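Nucleoporin GLE1 (Saccharomyces cerevisiae, PDB 6B4E) serves as a nuclear pore component and mRNA export factor, which binds inositol hexakisphosphate and acts as an enzyme activator. Local coordinates at residues K165-D168 against E174-G177. Numbering follows the deposited sequence.
Sequences KWED and ERMG
E167 and R175 form a buried, bidentate salt bridge that ties the loop leading into helix 169-188 to the second turn of that same helix, in the largely helical, strand-free C-terminal part of Gle1. The guanidinium meets the carboxylate side-on, through NE and one terminal nitrogen, each taking a different oxygen. R175 NE donates to E167 OE1 over 3.0 Å. The second bond, from R175 NH2 to E167 OE2, spans 2.8 Å. Both are nearly straight, with N-H...O angles of about 165°. The oxygens accept through their syn lone pairs, and the two flat groups lie almost in one plane, 2° apart. E167 runs extended beyond CG, whereas R175 bends at its CG-CD bond (chi3 -54°), which turns the NE edge of its guanidinium to the acid.

Further bonds fix both groups in rotation. E167 OE1 is also bonded to S171 OG and E167 OE2 to the backbone N of K159, while R175 NH2 reaches G157 O and R175 NH1 forms a salt bridge with E98 of helix 79-103. R175 therefore pairs with two carboxylates, through different parts of its guanidinium, and the two acids probably leave a net negative charge here unless other groups offset it. At the start of the helix, D168 occupies the N-cap position, its OD1 accepting the backbone N-H of S171.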
loop_
_atom_site.group_PDB
_atom_site.type_symbol
_atom_site.label_atom_id
_atom_site.label_comp_id
_atom_site.label_asym_id
_atom_site.label_seq_id
_atom_site.Cartn_x
_atom_site.Cartn_y
_atom_site.Cartn_z
ATOM N N LYS A 165 6.298 15.641 -21.294
ATOM C CA LYS A 165 4.896 15.219 -21.263
ATOM C C LYS A 165 4.728 14.179 -20.169
ATOM O O LYS A 165 5.403 13.147 -20.183
ATOM C CB LYS A 165 4.446 14.643 -22.605
ATOM C CG LYS A 165 2.954 14.369 -22.704
ATOM C CD LYS A 165 2.580 13.979 -24.135
ATOM C CE LYS A 165 1.106 14.180 -24.433
ATOM N NZ LYS A 165 0.831 13.983 -25.896
ATOM N N TRP A 166 3.830 14.451 -19.229
ATOM C CA TRP A 166 3.543 13.510 -18.157
ATOM C C TRP A 166 2.741 12.324 -18.678
ATOM O O TRP A 166 2.061 12.407 -19.708
ATOM C CB TRP A 166 2.779 14.209 -17.033
ATOM C CG TRP A 166 3.598 15.253 -16.367
ATOM C CD1 TRP A 166 3.477 16.604 -16.499
ATOM C CD2 TRP A 166 4.697 15.031 -15.481
ATOM N NE1 TRP A 166 4.430 17.239 -15.740
ATOM C CE2 TRP A 166 5.192 16.294 -15.105
ATOM C CE3 TRP A 166 5.309 13.884 -14.966
ATOM C CZ2 TRP A 166 6.266 16.440 -14.235
ATOM C CZ3 TRP A 166 6.371 14.032 -14.110
ATOM C CH2 TRP A 166 6.840 15.299 -13.750
ATOM N N GLU A 167 2.850 11.203 -17.963
ATOM C CA GLU A 167 2.050 10.034 -18.293
ATOM C C GLU A 167 0.578 10.385 -18.123
ATOM O O GLU A 167 0.213 11.250 -17.316
ATOM C CB GLU A 167 2.446 8.840 -17.413
ATOM C CG GLU A 167 1.624 8.673 -16.153
ATOM C CD GLU A 167 2.145 7.585 -15.208
ATOM O OE1 GLU A 167 1.872 6.383 -15.429
ATOM O OE2 GLU A 167 2.800 7.951 -14.217
ATOM N N ASP A 168 -0.276 9.753 -18.920
ATOM C CA ASP A 168 -1.665 10.176 -18.889
ATOM C C ASP A 168 -2.280 9.828 -17.540
ATOM O O ASP A 168 -1.770 8.994 -16.781
ATOM C CB ASP A 168 -2.467 9.571 -20.044
ATOM C CG ASP A 168 -2.343 8.069 -20.146
ATOM O OD1 ASP A 168 -3.011 7.373 -19.352
ATOM O OD2 ASP A 168 -1.639 7.590 -21.069
ATOM N N GLU A 174 -4.342 4.237 -12.411
ATOM C CA GLU A 174 -4.536 2.794 -12.333
ATOM C C GLU A 174 -3.326 2.109 -11.717
ATOM O O GLU A 174 -3.490 1.148 -10.950
ATOM C CB GLU A 174 -4.878 2.232 -13.704
ATOM C CG GLU A 174 -6.298 2.629 -14.159
ATOM C CD GLU A 174 -6.775 1.928 -15.424
ATOM O OE1 GLU A 174 -5.979 1.205 -16.056
ATOM O OE2 GLU A 174 -7.959 2.101 -15.791
ATOM N N ARG A 175 -2.121 2.628 -11.972
ATOM C CA ARG A 175 -0.934 2.153 -11.261
ATOM C C ARG A 175 -1.046 2.394 -9.754
ATOM O O ARG A 175 -0.743 1.505 -8.945
ATOM C CB ARG A 175 0.328 2.834 -11.802
ATOM C CG ARG A 175 0.722 2.425 -13.183
ATOM C CD ARG A 175 2.155 2.844 -13.517
ATOM N NE ARG A 175 2.426 4.271 -13.306
ATOM C CZ ARG A 175 3.098 4.785 -12.271
ATOM N NH1 ARG A 175 3.588 4.000 -11.319
ATOM N NH2 ARG A 175 3.297 6.096 -12.184
ATOM N N MET A 176 -1.453 3.602 -9.350
ATOM C CA MET A 176 -1.545 3.879 -7.922
ATOM C C MET A 176 -2.578 2.965 -7.271
ATOM O O MET A 176 -2.361 2.454 -6.164
ATOM C CB MET A 176 -1.907 5.347 -7.666
ATOM C CG MET A 176 -0.883 6.360 -8.152
ATOM S SD MET A 176 0.752 6.161 -7.423
ATOM C CE MET A 176 1.578 5.325 -8.778
ATOM N N GLY A 177 -3.703 2.740 -7.950
ATOM C CA GLY A 177 -4.746 1.915 -7.364
ATOM C C GLY A 177 -4.302 0.478 -7.193
ATOM O O GLY A 177 -4.580 -0.152 -6.165
#